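PDB 3S6S: Ac-ASP-7 from Ancylostoma caninum, which is of unknown function but, as a secreted hookworm protein of the SCP/TAPS family, probably acts in the interplay between parasite and host. Local coordinates for residues P155-Y165 / C170-A180. Numbering follows the deposited sequence.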
ATOM      1  N   PRO A 155      -5.089 -16.151   7.574  1.00 33.46           N
ATOM      2  CA  PRO A 155      -4.027 -15.256   8.044  1.00 35.52           C
ATOM      3  C   PRO A 155      -2.829 -16.069   8.545  1.00 43.66           C
ATOM      4  O   PRO A 155      -3.014 -16.966   9.361  1.00 45.95           O
ATOM      5  CB  PRO A 155      -4.690 -14.487   9.191  1.00 37.16           C
ATOM      6  CG  PRO A 155      -5.818 -15.363   9.642  1.00 40.22           C
ATOM      7  CD  PRO A 155      -6.287 -16.116   8.427  1.00 37.10           C
ATOM      8  N   CYS A 156      -1.625 -15.771   8.061  1.00 39.35           N
ATOM      9  CA  CYS A 156      -0.479 -16.633   8.326  1.00 39.73           C
ATOM     10  C   CYS A 156      -0.073 -16.662   9.810  1.00 40.10           C
ATOM     11  O   CYS A 156      -0.099 -15.636  10.497  1.00 40.02           O
ATOM     12  CB  CYS A 156       0.719 -16.242   7.443  1.00 34.63           C
ATOM     13  SG  CYS A 156       1.566 -14.725   7.940  1.00 37.61           S
ATOM     14  N   ASN A 157       0.298 -17.844  10.296  1.00 39.59           N
ATOM     15  CA  ASN A 157       0.957 -17.961  11.600  1.00 41.70           C
ATOM     16  C   ASN A 157       2.421 -18.358  11.446  1.00 42.38           C
ATOM     17  O   ASN A 157       3.279 -17.913  12.204  1.00 43.71           O
ATOM     18  CB  ASN A 157       0.218 -18.937  12.519  1.00 42.27           C
ATOM     19  CG  ASN A 157      -1.032 -18.327  13.125  1.00 49.37           C
ATOM     20  OD1 ASN A 157      -0.947 -17.505  14.039  1.00 54.70           O
ATOM     21  ND2 ASN A 157      -2.204 -18.720  12.615  1.00 42.54           N
ATOM     22  N   GLU A 158       2.700 -19.186  10.448  1.00 43.47           N
ATOM     23  CA  GLU A 158       4.069 -19.516  10.080  1.00 45.23           C
ATOM     24  C   GLU A 158       4.233 -19.479   8.562  1.00 46.43           C
ATOM     25  O   GLU A 158       3.248 -19.536   7.812  1.00 44.99           O
ATOM     26  CB  GLU A 158       4.455 -20.895  10.616  1.00 50.45           C
ATOM     27  CG  GLU A 158       3.668 -22.045  10.009  1.00 52.97           C
ATOM     28  CD  GLU A 158       3.292 -23.090  11.049  1.00 65.11           C
ATOM     29  OE1 GLU A 158       2.966 -24.236  10.666  1.00 68.91           O
ATOM     30  OE2 GLU A 158       3.319 -22.759  12.256  1.00 61.74           O
ATOM     31  N   ASN A 159       5.485 -19.398   8.122  1.00 38.75           N
ATOM     32  CA  ASN A 159       5.806 -19.267   6.711  1.00 41.55           C
ATOM     33  C   ASN A 159       4.963 -20.134   5.771  1.00 43.09           C
ATOM     34  O   ASN A 159       4.490 -19.663   4.735  1.00 39.48           O
ATOM     35  CB  ASN A 159       7.303 -19.507   6.488  1.00 35.72           C
ATOM     36  CG  ASN A 159       8.167 -18.447   7.161  1.00 41.29           C
ATOM     37  OD1 ASN A 159       7.680 -17.646   7.964  1.00 40.15           O
ATOM     38  ND2 ASN A 159       9.452 -18.437   6.835  1.00 44.04           N
ATOM     39  N   LYS A 160       4.770 -21.393   6.133  1.00 46.83           N
ATOM     40  CA  LYS A 160       4.085 -22.335   5.251  1.00 48.63           C
ATOM     41  C   LYS A 160       2.620 -21.969   5.015  1.00 43.18           C
ATOM     42  O   LYS A 160       1.966 -22.557   4.164  1.00 44.44           O
ATOM     43  CB  LYS A 160       4.207 -23.769   5.788  1.00 45.71           C
ATOM     44  N   ASP A 161       2.102 -21.004   5.771  1.00 46.38           N
ATOM     45  CA  ASP A 161       0.725 -20.541   5.568  1.00 44.52           C
ATOM     46  C   ASP A 161       0.596 -19.605   4.366  1.00 44.59           C
ATOM     47  O   ASP A 161      -0.495 -19.422   3.820  1.00 44.70           O
ATOM     48  CB  ASP A 161       0.189 -19.850   6.821  1.00 40.14           C
ATOM     49  CG  ASP A 161      -0.057 -20.823   7.950  1.00 42.58           C
ATOM     50  OD1 ASP A 161      -0.574 -21.920   7.667  1.00 40.83           O
ATOM     51  OD2 ASP A 161       0.270 -20.499   9.112  1.00 45.26           O
ATOM     52  N   CYS A 162       1.710 -19.005   3.965  1.00 40.38           N
ATOM     53  CA  CYS A 162       1.715 -18.102   2.827  1.00 41.25           C
ATOM     54  C   CYS A 162       1.845 -18.898   1.539  1.00 43.96           C
ATOM     55  O   CYS A 162       2.892 -19.506   1.289  1.00 39.95           O
ATOM     56  CB  CYS A 162       2.845 -17.088   2.968  1.00 33.63           C
ATOM     57  SG  CYS A 162       2.803 -16.265   4.566  1.00 39.81           S
ATOM     58  N   THR A 163       0.780 -18.884   0.729  1.00 37.29           N
ATOM     59  CA  THR A 163       0.690 -19.734  -0.465  1.00 40.01           C
ATOM     60  C   THR A 163       0.785 -18.973  -1.790  1.00 46.07           C
ATOM     61  O   THR A 163       1.156 -19.558  -2.820  1.00 42.03           O
ATOM     62  CB  THR A 163      -0.652 -20.525  -0.514  1.00 42.62           C
ATOM     63  OG1 THR A 163      -1.748 -19.615  -0.705  1.00 41.16           O
ATOM     64  CG2 THR A 163      -0.880 -21.329   0.760  1.00 40.79           C
ATOM     65  N   TYR A 164       0.423 -17.689  -1.779  1.00 40.33           N
ATOM     66  CA  TYR A 164       0.283 -16.944  -3.027  1.00 38.67           C
ATOM     67  C   TYR A 164       1.607 -16.807  -3.743  1.00 36.85           C
ATOM     68  O   TYR A 164       1.664 -16.898  -4.964  1.00 37.43           O
ATOM     69  CB  TYR A 164      -0.328 -15.559  -2.795  1.00 41.36           C
ATOM     70  CG  TYR A 164      -1.786 -15.587  -2.401  1.00 42.09           C
ATOM     71  CD1 TYR A 164      -2.320 -14.605  -1.571  1.00 37.46           C
ATOM     72  CD2 TYR A 164      -2.630 -16.591  -2.863  1.00 38.70           C
ATOM     73  CE1 TYR A 164      -3.646 -14.625  -1.206  1.00 36.78           C
ATOM     74  CE2 TYR A 164      -3.955 -16.621  -2.507  1.00 40.25           C
ATOM     75  CZ  TYR A 164      -4.460 -15.634  -1.676  1.00 43.34           C
ATOM     76  OH  TYR A 164      -5.789 -15.657  -1.320  1.00 43.90           O
ATOM     77  N   TYR A 165       2.672 -16.575  -2.985  1.00 34.62           N
ATOM     78  CA  TYR A 165       3.978 -16.377  -3.589  1.00 37.90           C
ATOM     79  C   TYR A 165       5.021 -17.278  -2.956  1.00 47.08           C
ATOM     80  O   TYR A 165       4.963 -17.563  -1.758  1.00 43.47           O
ATOM     81  CB  TYR A 165       4.415 -14.915  -3.499  1.00 37.82           C
ATOM     82  CG  TYR A 165       3.523 -13.969  -4.267  1.00 36.36           C
ATOM     83  CD1 TYR A 165       3.629 -13.852  -5.655  1.00 35.73           C
ATOM     84  CD2 TYR A 165       2.569 -13.200  -3.614  1.00 32.48           C
ATOM     85  CE1 TYR A 165       2.806 -12.985  -6.373  1.00 35.13           C
ATOM     86  CE2 TYR A 165       1.738 -12.338  -4.320  1.00 33.22           C
ATOM     87  CZ  TYR A 165       1.864 -12.230  -5.699  1.00 33.39           C
ATOM     88  OH  TYR A 165       1.043 -11.368  -6.398  1.00 30.07           O
ATOM     89  N   CYS A 170       6.117 -15.208   7.061  1.00 37.30           N
ATOM     90  CA  CYS A 170       4.964 -14.702   7.788  1.00 34.74           C
ATOM     91  C   CYS A 170       5.452 -13.963   9.028  1.00 39.14           C
ATOM     92  O   CYS A 170       6.186 -14.524   9.831  1.00 37.74           O
ATOM     93  CB  CYS A 170       4.081 -15.863   8.219  1.00 34.04           C
ATOM     94  SG  CYS A 170       2.852 -15.384   9.403  1.00 35.37           S
ATOM     95  N   GLU A 171       5.064 -12.709   9.203  1.00 40.56           N
ATOM     96  CA  GLU A 171       5.598 -11.990  10.343  1.00 40.98           C
ATOM     97  C   GLU A 171       4.597 -11.562  11.403  1.00 45.65           C
ATOM     98  O   GLU A 171       4.611 -12.092  12.519  1.00 56.25           O
ATOM     99  CB  GLU A 171       6.506 -10.838   9.931  1.00 37.86           C
ATOM    100  CG  GLU A 171       7.966 -11.101  10.319  1.00 41.29           C
ATOM    101  CD  GLU A 171       8.115 -12.146  11.439  1.00 39.63           C
ATOM    102  OE1 GLU A 171       7.387 -12.057  12.458  1.00 37.11           O
ATOM    103  OE2 GLU A 171       8.948 -13.068  11.286  1.00 37.55           O
ATOM    104  N   TRP A 172       3.750 -10.599  11.085  1.00 40.40           N
ATOM    105  CA  TRP A 172       2.746 -10.180  12.052  1.00 37.92           C
ATOM    106  C   TRP A 172       1.380 -10.519  11.451  1.00 37.92           C
ATOM    107  O   TRP A 172       0.561  -9.645  11.194  1.00 35.46           O
ATOM    108  CB  TRP A 172       2.866  -8.685  12.323  1.00 36.33           C
ATOM    109  CG  TRP A 172       4.247  -8.195  12.716  1.00 43.84           C
ATOM    110  CD1 TRP A 172       4.770  -8.116  13.991  1.00 42.74           C
ATOM    111  CD2 TRP A 172       5.260  -7.669  11.841  1.00 40.44           C
ATOM    112  NE1 TRP A 172       6.034  -7.584  13.952  1.00 39.00           N
ATOM    113  CE2 TRP A 172       6.365  -7.306  12.652  1.00 35.72           C
ATOM    114  CE3 TRP A 172       5.342  -7.474  10.453  1.00 35.67           C
ATOM    115  CZ2 TRP A 172       7.535  -6.755  12.121  1.00 34.91           C
ATOM    116  CZ3 TRP A 172       6.510  -6.932   9.923  1.00 35.60           C
ATOM    117  CH2 TRP A 172       7.596  -6.585  10.759  1.00 38.11           C
ATOM    118  N   ASN A 173       1.173 -11.812  11.246  1.00 36.09           N
ATOM    119  CA  ASN A 173       0.128 -12.375  10.393  1.00 40.77           C
ATOM    120  C   ASN A 173       0.012 -11.763   8.987  1.00 42.10           C
ATOM    121  O   ASN A 173      -1.039 -11.820   8.346  1.00 38.38           O
ATOM    122  CB  ASN A 173      -1.227 -12.539  11.111  1.00 41.36           C
ATOM    123  CG  ASN A 173      -1.832 -11.229  11.546  1.00 48.49           C
ATOM    124  OD1 ASN A 173      -1.879 -10.921  12.747  1.00 53.09           O
ATOM    125  ND2 ASN A 173      -2.322 -10.447  10.577  1.00 43.78           N
ATOM    126  N   LEU A 174       1.119 -11.206   8.510  1.00 38.29           N
ATOM    127  CA  LEU A 174       1.233 -10.834   7.113  1.00 35.26           C
ATOM    128  C   LEU A 174       2.308 -11.698   6.463  1.00 36.80           C
ATOM    129  O   LEU A 174       3.297 -12.043   7.112  1.00 35.20           O
ATOM    130  CB  LEU A 174       1.559  -9.345   6.967  1.00 31.83           C
ATOM    131  CG  LEU A 174       0.443  -8.395   7.423  1.00 34.66           C
ATOM    132  CD1 LEU A 174       0.934  -6.968   7.451  1.00 31.84           C
ATOM    133  CD2 LEU A 174      -0.786  -8.532   6.523  1.00 32.13           C
ATOM    134  N   CYS A 175       2.078 -12.073   5.199  1.00 36.47           N
ATOM    135  CA  CYS A 175       3.083 -12.725   4.359  1.00 32.52           C
ATOM    136  C   CYS A 175       3.950 -11.684   3.652  1.00 33.14           C
ATOM    137  O   CYS A 175       3.445 -10.691   3.131  1.00 35.53           O
ATOM    138  CB  CYS A 175       2.412 -13.625   3.323  1.00 32.62           C
ATOM    139  SG  CYS A 175       1.378 -14.936   4.032  1.00 35.50           S
ATOM    140  N   TYR A 176       5.258 -11.897   3.648  1.00 34.01           N
ATOM    141  CA  TYR A 176       6.168 -10.995   2.947  1.00 34.88           C
ATOM    142  C   TYR A 176       7.018 -11.753   1.932  1.00 34.61           C
ATOM    143  O   TYR A 176       7.663 -12.743   2.270  1.00 36.06           O
ATOM    144  CB  TYR A 176       7.082 -10.265   3.935  1.00 28.85           C
ATOM    145  CG  TYR A 176       6.378  -9.268   4.829  1.00 28.93           C
ATOM    146  CD1 TYR A 176       5.748  -9.674   6.006  1.00 34.75           C
ATOM    147  CD2 TYR A 176       6.345  -7.924   4.504  1.00 29.11           C
ATOM    148  CE1 TYR A 176       5.110  -8.762   6.832  1.00 29.47           C
ATOM    149  CE2 TYR A 176       5.704  -7.011   5.317  1.00 31.91           C
ATOM    150  CZ  TYR A 176       5.096  -7.439   6.487  1.00 30.60           C
ATOM    151  OH  TYR A 176       4.463  -6.526   7.294  1.00 29.72           O
ATOM    152  N   THR A 177       7.007 -11.299   0.687  1.00 32.12           N
ATOM    153  CA  THR A 177       7.954 -11.812  -0.286  1.00 32.19           C
ATOM    154  C   THR A 177       8.672 -10.655  -0.963  1.00 29.06           C
ATOM    155  O   THR A 177       8.129  -9.569  -1.059  1.00 32.41           O
ATOM    156  CB  THR A 177       7.293 -12.731  -1.325  1.00 33.88           C
ATOM    157  OG1 THR A 177       8.280 -13.135  -2.280  1.00 40.40           O
ATOM    158  CG2 THR A 177       6.174 -12.009  -2.055  1.00 33.44           C
ATOM    159  N   PHE A 178       9.898 -10.892  -1.411  1.00 29.25           N
ATOM    160  CA  PHE A 178      10.686  -9.873  -2.082  1.00 33.04           C
ATOM    161  C   PHE A 178      10.880 -10.233  -3.539  1.00 36.31           C
ATOM    162  O   PHE A 178      11.573  -9.537  -4.274  1.00 36.87           O
ATOM    163  CB  PHE A 178      12.047  -9.696  -1.402  1.00 36.48           C
ATOM    164  CG  PHE A 178      11.949  -9.186   0.001  1.00 34.10           C
ATOM    165  CD1 PHE A 178      11.871 -10.069   1.072  1.00 32.69           C
ATOM    166  CD2 PHE A 178      11.898  -7.827   0.250  1.00 30.42           C
ATOM    167  CE1 PHE A 178      11.757  -9.608   2.365  1.00 26.00           C
ATOM    168  CE2 PHE A 178      11.802  -7.358   1.524  1.00 30.08           C
ATOM    169  CZ  PHE A 178      11.732  -8.258   2.597  1.00 30.62           C
ATOM    170  N   PHE A 179      10.254 -11.326  -3.953  1.00 39.38           N
ATOM    171  CA  PHE A 179      10.412 -11.813  -5.314  1.00 44.23           C
ATOM    172  C   PHE A 179       9.084 -12.373  -5.832  1.00 45.78           C
ATOM    173  O   PHE A 179       8.941 -13.573  -6.075  1.00 52.49           O
ATOM    174  CB  PHE A 179      11.549 -12.843  -5.365  1.00 47.35           C
ATOM    175  CG  PHE A 179      12.864 -12.324  -4.799  1.00 49.23           C
ATOM    176  CD1 PHE A 179      13.357 -12.799  -3.587  1.00 42.00           C
ATOM    177  CD2 PHE A 179      13.594 -11.344  -5.477  1.00 48.50           C
ATOM    178  CE1 PHE A 179      14.556 -12.323  -3.067  1.00 45.03           C
ATOM    179  CE2 PHE A 179      14.792 -10.857  -4.958  1.00 47.58           C
ATOM    180  CZ  PHE A 179      15.271 -11.346  -3.751  1.00 48.97           C
ATOM    181  N   ALA A 180       8.105 -11.482  -5.960  1.00 42.99           N
ATOM    182  CA  ALA A 180       6.785 -11.825  -6.481  1.00 45.12           C
ATOM    183  C   ALA A 180       6.759 -11.635  -7.998  1.00 51.05           C
ATOM    184  O   ALA A 180       5.909 -12.190  -8.694  1.00 50.09           O
ATOM    185  CB  ALA A 180       5.713 -10.955  -5.814  1.00 35.99           C
TER
HETATM  186  O   HOH W   1      -1.503 -13.396   6.444  1.00 37.05           O
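C156 and C170 join SG to SG at 2.1 Å, and a few residues on C162 and C175 form a second disulfide, so two crosslinks of opposite hand (chi3 84° and -87°) pin the loop 155-165 to the hairpin. The bridges pack against each other: CB of C156 lies 3.7 Å from SG of C175, and SG of C162 rests near CB of C170. C156 sends its sulfur between its own N and carbonyl carbon (chi1 74°), whereas SG of C170 extends anti to its N to meet it. Beside this sulfur core, the amide oxygen of N159 takes the backbone N-H of C170 (OD1 to N 3.0 Å); the bond is fairly straight, but the donor stands above the amide plane. D161 braces the turn from within: OD2 accepts N-H of N157 and of E158 from opposite faces of its carboxylate. This compact, disulfide-rich unit with a two-stranded antiparallel hairpin, 169-170 with 175-176, follows the main sheet near the C-terminus and is consistent with the cysteine-rich, hinge-like extension that follows the CAP domain in many SCP/TAPS proteins. Backbone bonds from C175 to M47 and G49 tie it to the loop before strand 51-53. At the hairpin turn, CA of N173 makes a CH...O contact with O of C156, 3.3 Å away. Further along, Y165 lays one ring face over the methyl of A180, CB being 3.8 Å from the ring centroid and shifted toward CD1 and CE1. T177 crosses Y165 at about a right angle, and CG2 of T177 meets CB of Y165 at 3.7 Å; OG1 of T177 accepts N-H of F179 in an ST turn. The phenol OH of Y165 reaches O of K113, and Y48 meets the ring edge-to-face.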